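Local coordinates for probable conserved lipoprotein LPPA (PDB 2V7S), which is of unknown function but is a putative membrane-anchored lipoprotein of Mycobacterium tuberculosis from a family confined to pathogenic mycobacteria, at residues Asn136-Glu141 against Tyr162-Asn167; Glu64-Thr69 against Ala143-Thr148; Arg71-Arg76 against Leu181-Asp186; Ser151-Glu156 against Glu170-Gln175. All coordinates share one frame; numbering follows the deposited sequence.

Contact 1 (Asn136-Glu141 against Tyr162-Asn167); sequences NIVREE and YDVQGN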
loop_
_atom_site.group_PDB
_atom_site.type_symbol
_atom_site.label_atom_id
_atom_site.label_comp_id
_atom_site.label_asym_id
_atom_site.label_seq_id
_atom_site.Cartn_x
_atom_site.Cartn_y
_atom_site.Cartn_z
ATOM N N ASN A 136 -17.199 16.818 -29.770
ATOM C CA ASN A 136 -16.385 18.022 -29.650
ATOM C C ASN A 136 -16.794 18.846 -28.427
ATOM O O ASN A 136 -15.963 19.426 -27.735
ATOM C CB ASN A 136 -16.477 18.891 -30.901
ATOM C CG ASN A 136 -15.489 20.040 -30.862
ATOM O OD1 ASN A 136 -14.288 19.816 -30.711
ATOM N ND2 ASN A 136 -15.994 21.284 -30.928
ATOM N N ILE A 137 -18.084 18.890 -28.163
ATOM C CA ILE A 137 -18.558 19.591 -26.983
ATOM C C ILE A 137 -18.100 18.868 -25.716
ATOM O O ILE A 137 -17.617 19.507 -24.783
ATOM C CB ILE A 137 -20.099 19.792 -27.016
ATOM C CG1 ILE A 137 -20.470 20.779 -28.123
ATOM C CG2 ILE A 137 -20.604 20.311 -25.672
ATOM C CD1 ILE A 137 -21.924 20.583 -28.661
ATOM N N VAL A 138 -18.217 17.538 -25.703
ATOM C CA VAL A 138 -17.723 16.739 -24.553
ATOM C C VAL A 138 -16.230 17.003 -24.363
ATOM O O VAL A 138 -15.764 17.239 -23.239
ATOM C CB VAL A 138 -17.985 15.198 -24.708
ATOM C CG1 VAL A 138 -17.396 14.414 -23.543
ATOM C CG2 VAL A 138 -19.480 14.882 -24.813
ATOM N N ARG A 139 -15.479 16.975 -25.471
ATOM C CA ARG A 139 -14.053 17.251 -25.416
ATOM C C ARG A 139 -13.737 18.599 -24.797
ATOM O O ARG A 139 -12.860 18.677 -23.954
ATOM C CB ARG A 139 -13.424 17.159 -26.804
ATOM C CG ARG A 139 -11.904 17.338 -26.805
ATOM C CD ARG A 139 -11.363 17.485 -28.215
ATOM N NE ARG A 139 -11.785 18.735 -28.836
ATOM C CZ ARG A 139 -11.324 19.937 -28.489
ATOM N NH1 ARG A 139 -11.762 21.017 -29.123
ATOM N NH2 ARG A 139 -10.438 20.064 -27.498
ATOM N N GLU A 140 -14.437 19.647 -25.224
ATOM C CA GLU A 140 -14.222 20.986 -24.677
ATOM C C GLU A 140 -14.440 21.049 -23.178
ATOM O O GLU A 140 -13.637 21.665 -22.462
ATOM C CB GLU A 140 -15.113 22.000 -25.374
ATOM C CG GLU A 140 -14.643 22.369 -26.771
ATOM C CD GLU A 140 -15.595 23.299 -27.468
ATOM O OE1 GLU A 140 -16.662 23.621 -26.886
ATOM O OE2 GLU A 140 -15.272 23.719 -28.595
ATOM N N GLU A 141 -15.498 20.394 -22.693
ATOM C CA GLU A 141 -15.820 20.459 -21.259
ATOM C C GLU A 141 -14.902 19.559 -20.457
ATOM O O GLU A 141 -14.415 19.962 -19.390
ATOM C CB GLU A 141 -17.295 20.128 -20.993
ATOM C CG GLU A 141 -18.299 21.059 -21.747
ATOM C CD GLU A 141 -18.278 22.525 -21.290
ATOM O OE1 GLU A 141 -17.832 22.812 -20.168
ATOM O OE2 GLU A 141 -18.749 23.404 -22.048
ATOM N N TYR A 162 -17.494 7.777 -27.781
ATOM C CA TYR A 162 -16.465 8.779 -27.619
ATOM C C TYR A 162 -16.117 8.807 -26.155
ATOM O O TYR A 162 -16.974 9.071 -25.311
ATOM C CB TYR A 162 -16.913 10.181 -28.090
ATOM C CG TYR A 162 -15.833 11.209 -27.845
ATOM C CD1 TYR A 162 -15.927 12.092 -26.778
ATOM C CD2 TYR A 162 -14.688 11.263 -28.657
ATOM C CE1 TYR A 162 -14.927 13.021 -26.511
ATOM C CE2 TYR A 162 -13.668 12.204 -28.395
ATOM C CZ TYR A 162 -13.816 13.075 -27.324
ATOM O OH TYR A 162 -12.855 14.000 -27.000
ATOM N N ASP A 163 -14.845 8.565 -25.842
ATOM C CA ASP A 163 -14.455 8.526 -24.436
ATOM C C ASP A 163 -13.204 9.411 -24.294
ATOM O O ASP A 163 -12.308 9.343 -25.141
ATOM C CB ASP A 163 -14.181 7.064 -24.062
ATOM C CG ASP A 163 -13.942 6.857 -22.573
ATOM O OD1 ASP A 163 -12.814 7.109 -22.116
ATOM O OD2 ASP A 163 -14.880 6.402 -21.871
ATOM N N VAL A 164 -13.177 10.263 -23.274
ATOM C CA VAL A 164 -12.013 11.107 -22.995
ATOM C C VAL A 164 -11.734 11.078 -21.483
ATOM O O VAL A 164 -12.672 11.237 -20.634
ATOM C CB VAL A 164 -12.139 12.546 -23.626
ATOM C CG1 VAL A 164 -13.323 13.329 -23.074
ATOM C CG2 VAL A 164 -10.814 13.368 -23.464
ATOM N N GLN A 165 -10.462 10.807 -21.151
ATOM C CA GLN A 165 -10.047 10.630 -19.762
ATOM C C GLN A 165 -8.774 11.398 -19.461
ATOM O O GLN A 165 -8.025 11.776 -20.350
ATOM C CB GLN A 165 -9.739 9.163 -19.451
ATOM C CG GLN A 165 -10.759 8.151 -19.835
ATOM C CD GLN A 165 -10.215 6.757 -19.646
ATOM O OE1 GLN A 165 -9.163 6.579 -19.017
ATOM N NE2 GLN A 165 -10.924 5.762 -20.164
ATOM N N GLY A 166 -8.531 11.586 -18.172
ATOM C CA GLY A 166 -7.321 12.236 -17.718
ATOM C C GLY A 166 -7.594 12.811 -16.349
ATOM O O GLY A 166 -8.732 13.200 -16.051
ATOM N N ASN A 167 -6.548 12.861 -15.519
ATOM C CA ASN A 167 -6.626 13.508 -14.226
ATOM C C ASN A 167 -7.614 12.754 -13.337
ATOM O O ASN A 167 -8.154 13.288 -12.367
ATOM C CB ASN A 167 -7.003 14.982 -14.429
ATOM C CG ASN A 167 -6.713 15.861 -13.207
ATOM O OD1 ASN A 167 -5.756 15.627 -12.456
ATOM N ND2 ASN A 167 -7.518 16.919 -13.040
#

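Contact 2 (Glu64-Thr69 against Ala143-Thr148); sequences ERLTAT and AKYGAT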
loop_
_atom_site.group_PDB
_atom_site.type_symbol
_atom_site.label_atom_id
_atom_site.label_comp_id
_atom_site.label_asym_id
_atom_site.label_seq_id
_atom_site.Cartn_x
_atom_site.Cartn_y
_atom_site.Cartn_z
ATOM N N GLU A 64 -22.062 16.774 -7.057
ATOM C CA GLU A 64 -22.930 17.901 -7.400
ATOM C C GLU A 64 -22.416 18.696 -8.616
ATOM O O GLU A 64 -23.177 19.000 -9.568
ATOM C CB GLU A 64 -23.108 18.816 -6.158
ATOM C CG GLU A 64 -23.940 20.059 -6.451
ATOM C CD GLU A 64 -23.969 21.040 -5.277
ATOM O OE1 GLU A 64 -24.563 20.691 -4.251
ATOM O OE2 GLU A 64 -23.422 22.163 -5.403
ATOM N N ARG A 65 -21.135 19.016 -8.584
ATOM C CA ARG A 65 -20.490 19.813 -9.617
ATOM C C ARG A 65 -20.363 19.051 -10.931
ATOM O O ARG A 65 -20.479 19.622 -12.012
ATOM C CB ARG A 65 -19.104 20.308 -9.115
ATOM C CG ARG A 65 -19.275 21.573 -8.179
ATOM C CD ARG A 65 -18.491 21.566 -6.894
ATOM N NE ARG A 65 -18.988 22.659 -6.043
ATOM C CZ ARG A 65 -20.020 22.593 -5.212
ATOM N NH1 ARG A 65 -20.662 21.442 -4.996
ATOM N NH2 ARG A 65 -20.381 23.678 -4.546
ATOM N N LEU A 66 -20.124 17.755 -10.821
ATOM C CA LEU A 66 -20.033 16.943 -12.013
ATOM C C LEU A 66 -21.388 16.779 -12.641
ATOM O O LEU A 66 -21.488 16.770 -13.860
ATOM C CB LEU A 66 -19.533 15.561 -11.675
ATOM C CG LEU A 66 -18.490 15.132 -12.683
ATOM C CD1 LEU A 66 -17.268 16.128 -12.642
ATOM C CD2 LEU A 66 -18.127 13.659 -12.361
ATOM N N THR A 67 -22.433 16.656 -11.824
ATOM C CA THR A 67 -23.806 16.600 -12.391
ATOM C C THR A 67 -24.156 17.912 -13.095
ATOM O O THR A 67 -24.765 17.892 -14.186
ATOM C CB THR A 67 -24.845 16.228 -11.323
ATOM O OG1 THR A 67 -24.523 14.921 -10.853
ATOM C CG2 THR A 67 -26.285 16.241 -11.882
ATOM N N ALA A 68 -23.762 19.040 -12.497
ATOM C CA ALA A 68 -23.922 20.356 -13.166
ATOM C C ALA A 68 -23.181 20.384 -14.515
ATOM O O ALA A 68 -23.661 20.967 -15.471
ATOM C CB ALA A 68 -23.419 21.517 -12.276
ATOM N N THR A 69 -22.013 19.773 -14.568
ATOM C CA THR A 69 -21.228 19.750 -15.815
ATOM C C THR A 69 -21.927 18.890 -16.857
ATOM O O THR A 69 -21.939 19.231 -18.039
ATOM C CB THR A 69 -19.791 19.257 -15.557
ATOM O OG1 THR A 69 -19.093 20.322 -14.888
ATOM C CG2 THR A 69 -19.054 18.937 -16.889
ATOM N N ALA A 143 -11.845 18.875 -21.084
ATOM C CA ALA A 143 -10.513 19.483 -21.002
ATOM C C ALA A 143 -10.411 20.393 -19.769
ATOM O O ALA A 143 -9.317 20.561 -19.198
ATOM C CB ALA A 143 -10.169 20.261 -22.277
ATOM N N LYS A 144 -11.541 20.946 -19.334
ATOM C CA LYS A 144 -11.521 21.903 -18.205
ATOM C C LYS A 144 -11.190 21.155 -16.918
ATOM O O LYS A 144 -10.818 21.764 -15.920
ATOM C CB LYS A 144 -12.876 22.602 -18.041
ATOM C CG LYS A 144 -13.309 23.560 -19.148
ATOM C CD LYS A 144 -14.812 23.885 -18.938
ATOM C CE LYS A 144 -15.362 24.935 -19.908
ATOM N NZ LYS A 144 -16.814 25.179 -19.654
ATOM N N TYR A 145 -11.413 19.824 -16.941
ATOM C CA TYR A 145 -11.126 18.925 -15.824
ATOM C C TYR A 145 -9.761 18.176 -15.942
ATOM O O TYR A 145 -9.411 17.351 -15.081
ATOM C CB TYR A 145 -12.287 17.930 -15.643
ATOM C CG TYR A 145 -13.519 18.599 -15.072
ATOM C CD1 TYR A 145 -14.462 19.187 -15.915
ATOM C CD2 TYR A 145 -13.733 18.650 -13.690
ATOM C CE1 TYR A 145 -15.578 19.830 -15.411
ATOM C CE2 TYR A 145 -14.872 19.263 -13.158
ATOM C CZ TYR A 145 -15.786 19.847 -14.028
ATOM O OH TYR A 145 -16.887 20.480 -13.538
ATOM N N GLY A 146 -9.008 18.486 -17.005
ATOM C CA GLY A 146 -7.767 17.785 -17.322
ATOM C C GLY A 146 -7.927 16.428 -18.003
ATOM O O GLY A 146 -6.969 15.663 -18.110
ATOM N N ALA A 147 -9.137 16.129 -18.470
ATOM C CA ALA A 147 -9.380 14.936 -19.247
ATOM C C ALA A 147 -9.194 15.234 -20.752
ATOM O O ALA A 147 -10.023 15.907 -21.372
ATOM C CB ALA A 147 -10.773 14.371 -18.925
ATOM N N THR A 148 -8.082 14.766 -21.322
ATOM C CA THR A 148 -7.748 15.075 -22.717
ATOM C C THR A 148 -7.278 13.863 -23.547
ATOM O O THR A 148 -6.909 14.003 -24.719
ATOM C CB THR A 148 -6.668 16.210 -22.799
ATOM O OG1 THR A 148 -5.509 15.819 -22.060
ATOM C CG2 THR A 148 -7.208 17.530 -22.175
#

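Contact 3 (Arg71-Arg76 against Leu181-Asp186); sequences RIIADR and LNITGD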
loop_
_atom_site.group_PDB
_atom_site.type_symbol
_atom_site.label_atom_id
_atom_site.label_comp_id
_atom_site.label_asym_id
_atom_site.label_seq_id
_atom_site.Cartn_x
_atom_site.Cartn_y
_atom_site.Cartn_z
ATOM N N ARG A 71 -25.138 18.479 -17.133
ATOM C CA ARG A 71 -26.218 19.391 -17.589
ATOM C C ARG A 71 -25.660 20.371 -18.630
ATOM O O ARG A 71 -26.239 20.562 -19.688
ATOM C CB ARG A 71 -26.829 20.173 -16.415
ATOM C CG ARG A 71 -27.928 21.240 -16.812
ATOM C CD ARG A 71 -28.550 21.981 -15.564
ATOM N NE ARG A 71 -28.896 21.029 -14.487
ATOM C CZ ARG A 71 -28.275 20.950 -13.299
ATOM N NH1 ARG A 71 -27.306 21.810 -12.970
ATOM N NH2 ARG A 71 -28.644 20.026 -12.412
ATOM N N ILE A 72 -24.534 20.994 -18.313
ATOM C CA ILE A 72 -23.936 21.957 -19.235
ATOM C C ILE A 72 -23.664 21.320 -20.599
ATOM O O ILE A 72 -23.956 21.936 -21.654
ATOM C CB ILE A 72 -22.649 22.561 -18.643
ATOM C CG1 ILE A 72 -23.027 23.558 -17.538
ATOM C CG2 ILE A 72 -21.791 23.302 -19.732
ATOM C CD1 ILE A 72 -21.848 23.919 -16.634
ATOM N N ILE A 73 -23.057 20.137 -20.582
ATOM C CA ILE A 73 -22.731 19.431 -21.828
ATOM C C ILE A 73 -24.027 19.102 -22.595
ATOM O O ILE A 73 -24.120 19.332 -23.806
ATOM C CB ILE A 73 -21.919 18.125 -21.560
ATOM C CG1 ILE A 73 -20.481 18.462 -21.101
ATOM C CG2 ILE A 73 -21.866 17.217 -22.855
ATOM C CD1 ILE A 73 -19.767 17.303 -20.389
ATOM N N ALA A 74 -24.984 18.508 -21.886
ATOM C CA ALA A 74 -26.239 18.063 -22.493
ATOM C C ALA A 74 -26.975 19.260 -23.109
ATOM O O ALA A 74 -27.512 19.147 -24.210
ATOM C CB ALA A 74 -27.103 17.348 -21.430
ATOM N N ASP A 75 -27.005 20.389 -22.402
ATOM C CA ASP A 75 -27.641 21.625 -22.899
ATOM C C ASP A 75 -26.975 22.164 -24.157
ATOM O O ASP A 75 -27.658 22.484 -25.110
ATOM C CB ASP A 75 -27.696 22.731 -21.829
ATOM C CG ASP A 75 -28.867 22.552 -20.891
ATOM O OD1 ASP A 75 -29.847 21.910 -21.293
ATOM O OD2 ASP A 75 -28.834 23.054 -19.765
ATOM N N ARG A 76 -25.661 22.230 -24.154
ATOM C CA ARG A 76 -24.864 22.692 -25.286
ATOM C C ARG A 76 -25.051 21.707 -26.473
ATOM O O ARG A 76 -25.165 22.116 -27.627
ATOM C CB ARG A 76 -23.380 22.745 -24.863
ATOM C CG ARG A 76 -22.965 23.955 -23.931
ATOM C CD ARG A 76 -21.443 24.029 -23.852
ATOM N NE ARG A 76 -20.973 24.381 -25.193
ATOM C CZ ARG A 76 -19.757 24.193 -25.677
ATOM N NH1 ARG A 76 -19.504 24.557 -26.928
ATOM N NH2 ARG A 76 -18.805 23.653 -24.934
ATOM N N LEU A 181 -24.839 10.095 -21.903
ATOM C CA LEU A 181 -23.626 10.709 -21.460
ATOM C C LEU A 181 -23.374 10.292 -20.002
ATOM O O LEU A 181 -24.270 10.437 -19.124
ATOM C CB LEU A 181 -23.779 12.266 -21.546
ATOM C CG LEU A 181 -22.742 13.131 -20.849
ATOM C CD1 LEU A 181 -21.366 12.948 -21.527
ATOM C CD2 LEU A 181 -23.135 14.647 -20.830
ATOM N N ASN A 182 -22.143 9.820 -19.724
ATOM C CA ASN A 182 -21.776 9.533 -18.353
ATOM C C ASN A 182 -20.455 10.183 -18.004
ATOM O O ASN A 182 -19.643 10.425 -18.886
ATOM C CB ASN A 182 -21.709 8.040 -18.120
ATOM C CG ASN A 182 -23.074 7.440 -17.960
ATOM O OD1 ASN A 182 -23.675 7.532 -16.880
ATOM N ND2 ASN A 182 -23.587 6.830 -19.030
ATOM N N ILE A 183 -20.293 10.496 -16.722
ATOM C CA ILE A 183 -19.068 11.104 -16.252
ATOM C C ILE A 183 -18.733 10.502 -14.904
ATOM O O ILE A 183 -19.598 10.457 -13.999
ATOM C CB ILE A 183 -19.208 12.659 -16.081
ATOM C CG1 ILE A 183 -19.791 13.346 -17.333
ATOM C CG2 ILE A 183 -17.843 13.302 -15.694
ATOM C CD1 ILE A 183 -20.169 14.799 -17.096
ATOM N N THR A 184 -17.476 10.107 -14.750
ATOM C CA THR A 184 -16.971 9.669 -13.467
ATOM C C THR A 184 -15.814 10.583 -13.129
ATOM O O THR A 184 -15.011 10.936 -14.006
ATOM C CB THR A 184 -16.478 8.210 -13.553
ATOM O OG1 THR A 184 -17.580 7.401 -13.958
ATOM C CG2 THR A 184 -16.005 7.705 -12.193
ATOM N N GLY A 185 -15.739 10.977 -11.873
ATOM C CA GLY A 185 -14.677 11.906 -11.472
ATOM C C GLY A 185 -13.494 11.208 -10.834
ATOM O O GLY A 185 -13.419 9.991 -10.740
ATOM N N ASP A 186 -12.536 12.024 -10.408
ATOM C CA ASP A 186 -11.400 11.569 -9.679
ATOM C C ASP A 186 -11.896 11.141 -8.288
ATOM O O ASP A 186 -13.076 11.321 -7.979
ATOM C CB ASP A 186 -10.415 12.744 -9.600
ATOM C CG ASP A 186 -9.072 12.359 -9.037
ATOM O OD1 ASP A 186 -8.739 11.178 -9.008
ATOM O OD2 ASP A 186 -8.326 13.273 -8.662
#

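Contact 4 (Ser151-Glu156 against Glu170-Gln175); sequences SSLFNE and EFRLLQ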
loop_
_atom_site.group_PDB
_atom_site.type_symbol
_atom_site.label_atom_id
_atom_site.label_comp_id
_atom_site.label_asym_id
_atom_site.label_seq_id
_atom_site.Cartn_x
_atom_site.Cartn_y
_atom_site.Cartn_z
ATOM N N SER A 151 -10.462 8.421 -26.905
ATOM C CA SER A 151 -10.621 7.106 -27.579
ATOM C C SER A 151 -12.053 6.828 -28.073
ATOM O O SER A 151 -12.999 7.548 -27.742
ATOM C CB SER A 151 -10.093 5.938 -26.721
ATOM O OG SER A 151 -10.849 5.769 -25.542
ATOM N N SER A 152 -12.173 5.804 -28.921
ATOM C CA SER A 152 -13.450 5.334 -29.456
ATOM C C SER A 152 -13.332 3.822 -29.697
ATOM O O SER A 152 -12.454 3.374 -30.439
ATOM C CB SER A 152 -13.794 6.067 -30.759
ATOM O OG SER A 152 -14.996 5.574 -31.377
ATOM N N LEU A 153 -14.191 3.037 -29.044
ATOM C CA LEU A 153 -14.262 1.584 -29.297
ATOM C C LEU A 153 -14.910 1.254 -30.634
ATOM O O LEU A 153 -14.721 0.147 -31.147
ATOM C CB LEU A 153 -14.995 0.849 -28.155
ATOM C CG LEU A 153 -14.306 0.808 -26.780
ATOM C CD1 LEU A 153 -15.215 0.165 -25.729
ATOM C CD2 LEU A 153 -12.942 0.100 -26.831
ATOM N N PHE A 154 -15.671 2.209 -31.184
ATOM C CA PHE A 154 -16.347 2.091 -32.510
ATOM C C PHE A 154 -17.018 3.416 -32.922
ATOM O O PHE A 154 -17.230 4.259 -32.084
ATOM C CB PHE A 154 -17.400 0.968 -32.501
ATOM C CG PHE A 154 -18.128 0.823 -31.183
ATOM C CD1 PHE A 154 -18.989 1.821 -30.722
ATOM C CD2 PHE A 154 -17.946 -0.309 -30.402
ATOM C CE1 PHE A 154 -19.655 1.686 -29.507
ATOM C CE2 PHE A 154 -18.607 -0.458 -29.194
ATOM C CZ PHE A 154 -19.464 0.552 -28.737
ATOM N N ASN A 155 -17.346 3.592 -34.209
ATOM C CA ASN A 155 -18.125 4.776 -34.679
ATOM C C ASN A 155 -18.869 4.581 -36.016
ATOM O O ASN A 155 -18.361 4.892 -37.104
ATOM C CB ASN A 155 -17.281 6.043 -34.737
ATOM C CG ASN A 155 -18.096 7.255 -35.161
ATOM O OD1 ASN A 155 -17.568 8.209 -35.719
ATOM N ND2 ASN A 155 -19.380 7.220 -34.902
ATOM N N GLU A 156 -20.090 4.090 -35.916
ATOM C CA GLU A 156 -20.821 3.632 -37.077
ATOM C C GLU A 156 -22.287 3.688 -36.724
ATOM O O GLU A 156 -22.619 3.971 -35.574
ATOM C CB GLU A 156 -20.387 2.204 -37.409
ATOM C CG GLU A 156 -19.997 1.357 -36.189
ATOM C CD GLU A 156 -19.136 0.157 -36.575
ATOM O OE1 GLU A 156 -18.820 0.045 -37.766
ATOM O OE2 GLU A 156 -18.756 -0.657 -35.697
ATOM N N GLU A 170 -13.365 10.698 -16.352
ATOM C CA GLU A 170 -13.699 9.991 -17.583
ATOM C C GLU A 170 -15.057 10.508 -18.052
ATOM O O GLU A 170 -15.994 10.495 -17.282
ATOM C CB GLU A 170 -13.676 8.449 -17.413
ATOM C CG GLU A 170 -14.095 7.667 -18.736
ATOM C CD GLU A 170 -14.130 6.135 -18.614
ATOM O OE1 GLU A 170 -13.923 5.580 -17.510
ATOM O OE2 GLU A 170 -14.368 5.449 -19.633
ATOM N N PHE A 171 -15.128 10.989 -19.296
ATOM C CA PHE A 171 -16.379 11.481 -19.894
ATOM C C PHE A 171 -16.688 10.573 -21.030
ATOM O O PHE A 171 -15.834 10.363 -21.881
ATOM C CB PHE A 171 -16.206 12.912 -20.433
ATOM C CG PHE A 171 -15.958 13.960 -19.356
ATOM C CD1 PHE A 171 -14.787 13.953 -18.602
ATOM C CD2 PHE A 171 -16.896 14.965 -19.115
ATOM C CE1 PHE A 171 -14.567 14.936 -17.618
ATOM C CE2 PHE A 171 -16.682 15.920 -18.123
ATOM C CZ PHE A 171 -15.525 15.911 -17.384
ATOM N N ARG A 172 -17.918 10.053 -21.092
ATOM C CA ARG A 172 -18.247 9.087 -22.144
ATOM C C ARG A 172 -19.630 9.349 -22.747
ATOM O O ARG A 172 -20.636 9.417 -22.029
ATOM C CB ARG A 172 -18.219 7.659 -21.603
ATOM C CG ARG A 172 -18.156 6.637 -22.739
ATOM C CD ARG A 172 -18.087 5.219 -22.207
ATOM N NE ARG A 172 -17.923 4.278 -23.306
ATOM C CZ ARG A 172 -17.918 2.956 -23.172
ATOM N NH1 ARG A 172 -17.748 2.192 -24.240
ATOM N NH2 ARG A 172 -18.099 2.401 -21.971
ATOM N N LEU A 173 -19.631 9.489 -24.064
ATOM C CA LEU A 173 -20.821 9.607 -24.846
ATOM C C LEU A 173 -20.910 8.308 -25.643
ATOM O O LEU A 173 -20.091 8.058 -26.526
ATOM C CB LEU A 173 -20.701 10.840 -25.768
ATOM C CG LEU A 173 -21.851 11.207 -26.699
ATOM C CD1 LEU A 173 -22.989 11.731 -25.840
ATOM C CD2 LEU A 173 -21.415 12.294 -27.709
ATOM N N LEU A 174 -21.892 7.469 -25.307
ATOM C CA LEU A 174 -22.016 6.172 -25.905
ATOM C C LEU A 174 -23.403 5.998 -26.490
ATOM O O LEU A 174 -24.391 6.314 -25.853
ATOM C CB LEU A 174 -21.761 5.077 -24.850
ATOM C CG LEU A 174 -22.002 3.616 -25.245
ATOM C CD1 LEU A 174 -21.010 3.110 -26.274
ATOM C CD2 LEU A 174 -21.940 2.740 -23.999
ATOM N N GLN A 175 -23.460 5.445 -27.686
ATOM C CA GLN A 175 -24.717 5.183 -28.345
ATOM C C GLN A 175 -24.666 3.810 -28.939
ATOM O O GLN A 175 -23.818 3.536 -29.803
ATOM C CB GLN A 175 -24.951 6.181 -29.466
ATOM C CG GLN A 175 -26.169 5.847 -30.371
ATOM C CD GLN A 175 -26.377 6.904 -31.434
ATOM O OE1 GLN A 175 -26.291 6.654 -32.658
ATOM N NE2 GLN A 175 -26.635 8.074 -30.991
#

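Contact 1 (Asn136-Glu141 against Tyr162-Asn167)
Asn136 OD1 is gripped twice by the guanidinium of Arg139, the residue whose aliphatic base meets Tyr162. NH1 of Arg139 supplies the better bond to Asn136 OD1, at 3.2 Å and 148° at the hydrogen, while Arg139 NE adds a weak one. OD1 lies close to the guanidinium plane, and the bend at chi3 (68°) is what folds the charged group back along its own helix and away from the strand. What is left for the strand is hydrocarbon: Arg139 CB sits 3.2 Å from Tyr162 OH, and CG follows at 3.5 Å from the same oxygen. The guanidinium, turned almost perpendicular to the phenol and led away toward Asn136, takes no part in the contact with Tyr162, whose hydroxyl finds its polar partner in Glu150 OE2. Val138 works on the buried side. Its CG1 approaches the edge of the Tyr162 ring, 4.1 Å from CE1, and the same methyl lies 4.2 Å from Val164 CG1, which makes it the shared contact of two strand residues. Tyr162 and Val164 both point at the helix, whereas Asp163 between them points away, and Phe171 of the next strand extends the apolar layer. Helix segment 136-141 and strand segment 162-166 run nearly parallel, at 8° with a closest axial approach of 9.2 Å, a clear case of a helix laid lengthwise on an antiparallel sheet, as in alpha+beta folds.

Contact 2 (Glu64-Thr69 against Ala143-Thr148)
Tyr145 carries this contact, its ring reaching across to Thr69 and Leu66 of helix 59-80. The hydroxyl oxygens of the first pair are only 2.6 Å apart, Tyr145 OH to Thr69 OG1, a short hydrogen bond in which either could donate. Thr69 OG1 lies near the plane of the phenol, at its edge. With OG1 set beside the backbone N of Thr69 (chi1 -74°), the other branch, CG2, is placed to pack 3.9 Å from Tyr145 CE1, so one threonine offers the tyrosine both a polar and an apolar grip. The ring projects from the chain reversal after helix 128-143, where a Schellman motif has Gly146 at positive phi (79°) and a type I turn links Ala143 O to Gly146 N at 3.0 Å. Tyr145, just before that glycine, faces helix 59-80. On the other flank of the ring, Leu66 CD1 stands 4.0 Å from Tyr145 CE2, the two side chains passing at a slant. Beyond them Tyr169 packs against both Leu66 and Tyr145, its ring inclined at about 50° to that of Tyr145, and the carbonyl oxygen of Tyr145 receives a hydrogen bond from Asn167 ND2.

Contact 3 (Arg71-Arg76 against Leu181-Asp186)
Helix segment 71-76 and strand segment 181-184 run nearly antiparallel, at 155° with a closest axial approach of 9.9 Å, and the backbones come nearest where the CA atoms of Ala74 and Leu181 are 7.9 Å apart. Side chains do nearly all the bridging, and no hydrogen bond crosses it. Ile73 does most of the work from the helix, and its two branches have different partners. The short branch, CG2, held anti to the backbone N (chi1 of CG1 -71°), meets Leu181 CD2 at 3.5 Å, a close methyl-methyl contact, with Ile73 CB only slightly further from that same CD2 at 3.8 Å. Here the two side chains cross at about a right angle. The long branch points along the strand instead, and its terminal CD1 comes tip to tip with Ile183 CD1 at 4.2 Å. Leu181 and Ile183, alternate residues of one strand, therefore take one branch each, and all four touching residues are buried, Ala74, met at its backbone N by Leu181 CD2, included. Around them, Phe171 of strand 169-175 packs on both Ile73 and Ile183, Val138 of helix 128-143 touches Ile73 from the neighbouring helix, and Trp86 and Val120 cover Ala74. Strand 179-184 itself lies between strands 120-122 and 169-175.

Contact 4 (Ser151-Glu156 against Glu170-Gln175)
Phe154 and Leu174 meet through the ring's rim: Leu174 CD1 lies near the plane of the phenyl group, 3.8 Å from Phe154 CE1 and 3.9 Å from CZ. Alongside, Leu153 crosses Arg172 at about a right angle, its CD1 methyl 3.6 Å from Arg172 NH1. The four residues are also joined within each segment. Leu153 CB covers one face of the Phe154 ring toward its rim, and Leu174 CD2 lies over the centre of one face of the Arg172 guanidinium, 4.1 Å above it. The phenylalanine is set by an uncommon first torsion, with CG between the backbone N and the carbonyl carbon (chi1 35°). Arg172, by contrast, is extended, and carries its charge out to a salt bridge between NH1 and Asp161 OD2, which holds the group that Leu153 touches. Asp161 serves the loop as well: its backbone is hydrogen-bonded to Phe154 and its carbonyl oxygen to Ser152 OG. Because Phe171 and Leu173 touch the helices while Arg172 and Leu174 alternate with them, the loop lies over the opposite face of the sheet. It is the connection of a beta-hairpin, strands 149-151 and 160-166, folded across the strand beyond its partner at the protein surface.

Contacts 1, 2 and 3 meet in one core between two helices and the six-stranded sheet, their centres 7 to 9 Å apart. Contacts 2 and 3 share helix 59-80, where Leu66 CD2 packs 3.4 Å from Ile183 CG2. Contacts 1 and 3 are joined at the helix-helix boundary by Arg76, whose NH2 lies 2.9 Å from both Glu140 OE1 and Glu141 OE2. Contact 4 belongs to the other face, about 17 Å from contact 2 and 14 Å from contact 3 between centres, yet its strand supplies Phe171 to the core, with CZ 3.7 Å from Tyr145 CD1. Contacts 1, 3 and 4 each include a strand of the sheet, and contact 2 packs on it through Phe171.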